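Local coordinates for protein ESSC (Geobacillus thermodenitrificans, PDB 5FWH) that is a component of the bacterial type VII secretion apparatus whose forkhead-associated (FHA) region probably mediates protein-protein contacts within that machinery, at residues Leu7-Cys12 with Ser37-Arg42; Tyr96-Gly101 with Leu188-Pro193. All blocks are in the same frame, centred on the assembly; numbering follows the deposited sequence.

Interaction 1. Residues Leu7-Cys12 with Ser37-Arg42; sequences LYETYC and SSFSFR
The rings of Y8 and F39 meet edge-to-face: the edge of Y8 is directed at the face of F39, with centroids 6.0 Å apart and planes at 76°. One face of the Y8 ring carries CB of Y11, 3.8 Å above its plane and offset toward the rim. At the edge of the F39 ring, near its plane, lies the carboxylate oxygen OE2 of E9, 4.1 Å from CE1, where the weakly positive C-H rim of a phenylalanine suits an acid. Phenylalanine also touches the base of the tyrosine, F39 CZ lying 3.8 Å from Y8 CB. Y8 and Y11 frame a type II' beta turn, in which E9 takes a positive phi (41°) more usual for glycine; its side chain, extended beyond CG, reaches across to S38. There S38 OG donates to E9 OE2 over 3.2 Å, arriving from above the carboxylate plane, a surface bond well suited to serine. The Y8 hydroxyl turns instead to Q13. The contact thus joins the tip of the hairpin formed by strands 3-8 and 11-16 to the loop between strands 34-35 and 46-50, while F39 also rests on M84 of strand 84-88.

Interaction 2. Residues Tyr96-Gly101 with Leu188-Pro193; sequences YVYYVG and LTETMP
Y98 has CG anti to its carbonyl carbon (chi1 -57°), and E190, with an unusual chi1 of -111° and an extended chain beyond CG, bends its end back alongside that ring. These torsions act in an antiparallel pairing at the margin of a beta sheet, in the beta-sandwich setting expected of an FHA domain: the short, weakly bonded strand 189-190 lies outermost, next to strand 94-99. Two backbone bonds join the segments. Y99 N donates a hydrogen bond to T189 O at 2.8 Å, nearly along the C=O axis, and T191 N reaches V97 O at 3.1 Å in an almost straight bond (173°), above the carbonyl plane. Y98 and E190 form the non-hydrogen-bonded pair.

Beta-branched T191 fits closely, its CG2 lying 3.4 Å from Y99 CB, while the methyl CE of selenomethionine M192 meets V97 CG2. L188 supplies the apolar cover: its CB packs 3.7 Å from Y98 CD1, the side chains crossing at about a right angle, and its CD2 touches V100 CG1. Tyrosine suits position 98 because its ring packs on L188 while its hydroxyl reaches water, and glutamate is long enough to follow. An alanine in place of Y98 would lose the ring and hydroxyl, and would probably loosen the seating of L188 and E190 on this strand. Y96 directs its hydroxyl to E183 and V184, but its C-H edge receives E190 OE2 in plane, 3.4 Å from CD2. One water ties the tyrosine to the glutamate, accepting from Y98 OH at 2.6 Å and donating to E190 OE2 at 3.2 Å.

Overall arrangement
From the N terminus the chain runs through strand 3-8, turns into strand 11-16, then passes strands 23-27 and 34-35 before interaction 1 closes a short loop of 24 residues. Further strands follow, including 73-77 and then 84-88, which share a sheet with the hairpin. Only then does strand 94-99 open interaction 2, whose loop of 86 residues returns near the C terminus. The two closures are therefore in series, neither crossing nor enclosing the other. They lie on opposite sides of the chain's centre, their centres 36 Å apart: 7-12 with 37-42 links an early hairpin to a loop, whereas 96-101 with 188-193 adds edge strand 189-190 beside 94-99, in the sheet that also contains 175-180.

Interaction 1. Residues Leu7-Cys12 with Ser37-Arg42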
# COMPACT_ATOMS: atom_id res chain seq x y z
N LEU A 7 8.94 -1.51 -2.21
CA LEU A 7 8.73 -1.30 -3.59
C LEU A 7 10.07 -1.42 -4.33
O LEU A 7 11.04 -0.83 -3.94
CB LEU A 7 8.15 0.09 -3.86
CG LEU A 7 6.77 0.31 -3.18
CD1 LEU A 7 6.94 0.99 -1.81
CD2 LEU A 7 5.88 1.19 -4.08
N TYR A 8 10.01 -2.18 -5.42
CA TYR A 8 11.17 -2.42 -6.30
C TYR A 8 10.64 -3.02 -7.61
O TYR A 8 9.55 -3.67 -7.62
CB TYR A 8 12.13 -3.38 -5.62
CG TYR A 8 11.49 -4.70 -5.27
CD1 TYR A 8 10.69 -4.82 -4.14
CD2 TYR A 8 11.69 -5.83 -6.04
CE1 TYR A 8 10.12 -5.99 -3.80
CE2 TYR A 8 11.09 -7.02 -5.72
CZ TYR A 8 10.31 -7.09 -4.59
OH TYR A 8 9.70 -8.25 -4.24
N GLU A 9 11.38 -2.81 -8.73
CA GLU A 9 10.93 -3.21 -10.06
C GLU A 9 9.44 -2.88 -10.21
O GLU A 9 9.08 -1.72 -10.06
CB GLU A 9 11.27 -4.68 -10.36
CG GLU A 9 12.76 -4.98 -10.18
CD GLU A 9 13.32 -6.17 -10.97
OE1 GLU A 9 12.76 -6.53 -12.06
OE2 GLU A 9 14.34 -6.75 -10.52
N THR A 10 8.59 -3.88 -10.46
CA THR A 10 7.15 -3.72 -10.65
C THR A 10 6.34 -4.40 -9.50
O THR A 10 5.22 -4.88 -9.69
CB THR A 10 6.78 -4.38 -11.99
OG1 THR A 10 7.25 -5.74 -11.99
CG2 THR A 10 7.40 -3.57 -13.16
N TYR A 11 6.96 -4.52 -8.33
CA TYR A 11 6.39 -5.23 -7.19
C TYR A 11 6.28 -4.29 -6.02
O TYR A 11 7.03 -3.30 -5.96
CB TYR A 11 7.28 -6.41 -6.78
CG TYR A 11 7.44 -7.33 -7.97
CD1 TYR A 11 6.35 -8.04 -8.45
CD2 TYR A 11 8.66 -7.38 -8.68
CE1 TYR A 11 6.46 -8.84 -9.60
CE2 TYR A 11 8.78 -8.17 -9.79
CZ TYR A 11 7.68 -8.90 -10.25
OH TYR A 11 7.82 -9.67 -11.34
N CYS A 12 5.35 -4.62 -5.12
CA CYS A 12 5.26 -3.98 -3.84
C CYS A 12 4.97 -5.12 -2.86
O CYS A 12 3.98 -5.85 -3.07
CB CYS A 12 4.10 -2.99 -3.85
SG CYS A 12 3.82 -2.10 -2.28
N SER A 37 14.89 -11.33 -4.04
CA SER A 37 15.92 -12.23 -4.58
C SER A 37 16.59 -11.70 -5.83
O SER A 37 17.70 -12.11 -6.15
CB SER A 37 15.32 -13.61 -4.88
OG SER A 37 14.05 -13.43 -5.44
N SER A 38 15.92 -10.79 -6.52
CA SER A 38 16.48 -10.25 -7.74
C SER A 38 17.60 -9.22 -7.51
O SER A 38 18.29 -8.90 -8.48
CB SER A 38 15.37 -9.63 -8.58
OG SER A 38 14.74 -8.56 -7.88
N PHE A 39 17.78 -8.70 -6.27
CA PHE A 39 18.86 -7.77 -5.91
C PHE A 39 20.09 -8.48 -5.27
O PHE A 39 19.94 -9.51 -4.59
CB PHE A 39 18.33 -6.76 -4.91
CG PHE A 39 17.45 -5.68 -5.50
CD1 PHE A 39 16.69 -5.87 -6.68
CD2 PHE A 39 17.37 -4.46 -4.85
CE1 PHE A 39 15.88 -4.85 -7.18
CE2 PHE A 39 16.57 -3.44 -5.36
CZ PHE A 39 15.82 -3.63 -6.52
N SER A 40 21.27 -7.86 -5.45
CA SER A 40 22.60 -8.26 -4.93
C SER A 40 22.87 -7.96 -3.43
O SER A 40 23.50 -8.75 -2.71
CB SER A 40 23.68 -7.45 -5.73
OG SER A 40 23.58 -5.99 -5.58
N PHE A 41 22.47 -6.75 -3.03
CA PHE A 41 22.77 -6.16 -1.74
C PHE A 41 24.30 -6.12 -1.49
O PHE A 41 24.77 -6.40 -0.37
CB PHE A 41 22.00 -6.89 -0.61
CG PHE A 41 20.51 -6.76 -0.72
CD1 PHE A 41 19.87 -5.60 -0.30
CD2 PHE A 41 19.77 -7.77 -1.28
CE1 PHE A 41 18.51 -5.46 -0.43
CE2 PHE A 41 18.42 -7.65 -1.42
CZ PHE A 41 17.78 -6.49 -0.99
N ARG A 42 25.05 -5.74 -2.52
CA ARG A 42 26.49 -5.61 -2.40
C ARG A 42 26.89 -4.43 -1.49
O ARG A 42 27.89 -4.50 -0.82
CB ARG A 42 27.16 -5.51 -3.74
CG ARG A 42 28.44 -6.33 -3.79
CD ARG A 42 29.14 -6.23 -5.15
NE ARG A 42 28.16 -6.31 -6.22
CZ ARG A 42 27.52 -7.42 -6.60
NH1 ARG A 42 27.77 -8.60 -6.03
NH2 ARG A 42 26.62 -7.34 -7.58

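Interaction 2. Residues Tyr96-Gly101 with Leu188-Pro193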
# COMPACT_ATOMS: atom_id res chain seq x y z
N TYR A 96 -12.35 1.74 6.96
CA TYR A 96 -13.63 2.27 6.61
C TYR A 96 -14.26 1.25 5.72
O TYR A 96 -13.57 0.70 4.90
CB TYR A 96 -13.41 3.51 5.75
CG TYR A 96 -12.74 4.62 6.43
CD1 TYR A 96 -11.38 4.68 6.48
CD2 TYR A 96 -13.50 5.62 7.04
CE1 TYR A 96 -10.76 5.69 7.14
CE2 TYR A 96 -12.89 6.65 7.69
CZ TYR A 96 -11.53 6.68 7.74
OH TYR A 96 -10.92 7.70 8.38
N VAL A 97 -15.56 1.08 5.79
CA VAL A 97 -16.23 0.18 4.86
C VAL A 97 -17.35 0.94 4.26
O VAL A 97 -18.10 1.55 4.95
CB VAL A 97 -16.74 -1.12 5.51
CG1 VAL A 97 -17.40 -2.03 4.46
CG2 VAL A 97 -15.57 -1.84 6.16
N TYR A 98 -17.39 0.95 2.94
CA TYR A 98 -18.43 1.62 2.20
C TYR A 98 -19.33 0.65 1.49
O TYR A 98 -18.84 -0.34 0.88
CB TYR A 98 -17.81 2.57 1.16
CG TYR A 98 -16.87 3.58 1.83
CD1 TYR A 98 -17.36 4.65 2.62
CD2 TYR A 98 -15.51 3.41 1.74
CE1 TYR A 98 -16.49 5.55 3.24
CE2 TYR A 98 -14.64 4.31 2.34
CZ TYR A 98 -15.15 5.35 3.11
OH TYR A 98 -14.21 6.19 3.67
N TYR A 99 -20.60 1.01 1.47
CA TYR A 99 -21.63 0.31 0.70
C TYR A 99 -21.71 0.96 -0.68
O TYR A 99 -21.95 2.14 -0.79
CB TYR A 99 -22.98 0.32 1.45
CG TYR A 99 -24.07 -0.26 0.64
CD1 TYR A 99 -24.11 -1.62 0.44
CD2 TYR A 99 -25.02 0.53 0.02
CE1 TYR A 99 -25.08 -2.20 -0.37
CE2 TYR A 99 -26.01 -0.04 -0.79
CZ TYR A 99 -26.04 -1.41 -0.96
OH TYR A 99 -26.98 -2.02 -1.74
N VAL A 100 -21.47 0.16 -1.73
CA VAL A 100 -21.40 0.67 -3.08
C VAL A 100 -22.28 -0.16 -4.03
O VAL A 100 -22.09 -0.12 -5.23
CB VAL A 100 -19.95 0.73 -3.61
CG1 VAL A 100 -19.11 1.73 -2.82
CG2 VAL A 100 -19.29 -0.65 -3.59
N GLY A 101 -23.25 -0.89 -3.46
CA GLY A 101 -24.25 -1.61 -4.22
C GLY A 101 -25.13 -0.79 -5.17
O GLY A 101 -25.69 -1.34 -6.12
N LEU A 188 -18.91 8.43 -0.30
CA LEU A 188 -19.65 7.15 -0.36
C LEU A 188 -20.42 6.91 0.93
O LEU A 188 -20.13 7.52 1.93
CB LEU A 188 -18.69 5.98 -0.60
CG LEU A 188 -18.00 5.99 -1.99
CD1 LEU A 188 -16.80 5.08 -2.00
CD2 LEU A 188 -18.95 5.61 -3.09
N THR A 189 -21.36 5.97 0.90
CA THR A 189 -22.10 5.49 2.10
C THR A 189 -21.31 4.63 3.08
O THR A 189 -21.11 3.43 2.84
CB THR A 189 -23.29 4.57 1.73
OG1 THR A 189 -24.01 5.06 0.62
CG2 THR A 189 -24.24 4.37 2.95
N GLU A 190 -20.98 5.18 4.24
CA GLU A 190 -20.37 4.37 5.28
C GLU A 190 -21.38 3.34 5.80
O GLU A 190 -22.51 3.66 5.96
CB GLU A 190 -19.84 5.23 6.43
CG GLU A 190 -18.31 5.25 6.54
CD GLU A 190 -17.80 6.50 7.26
OE1 GLU A 190 -18.59 7.10 8.04
OE2 GLU A 190 -16.63 6.91 7.03
N THR A 191 -20.96 2.09 5.98
CA THR A 191 -21.80 1.04 6.57
C THR A 191 -21.55 0.83 8.06
O THR A 191 -22.22 -0.03 8.68
CB THR A 191 -21.56 -0.32 5.90
OG1 THR A 191 -20.38 -0.94 6.44
CG2 THR A 191 -21.40 -0.15 4.43
N MSE A 192 -20.61 1.63 8.60
CA MSE A 192 -20.00 1.49 9.92
C MSE A 192 -19.39 2.77 10.38
O MSE A 192 -18.93 3.54 9.54
CB MSE A 192 -18.71 0.70 9.74
CG MSE A 192 -18.55 -0.35 10.81
SE MSE A 192 -19.55 -1.84 10.03
CE MSE A 192 -18.08 -2.65 8.97
N PRO A 193 -19.29 3.00 11.70
CA PRO A 193 -18.23 3.90 12.21
C PRO A 193 -16.82 3.37 11.83
O PRO A 193 -16.60 2.17 11.83
CB PRO A 193 -18.42 3.84 13.74
CG PRO A 193 -19.84 3.51 13.93
CD PRO A 193 -20.29 2.71 12.75
O HOH W 1 -14.90 8.43 4.74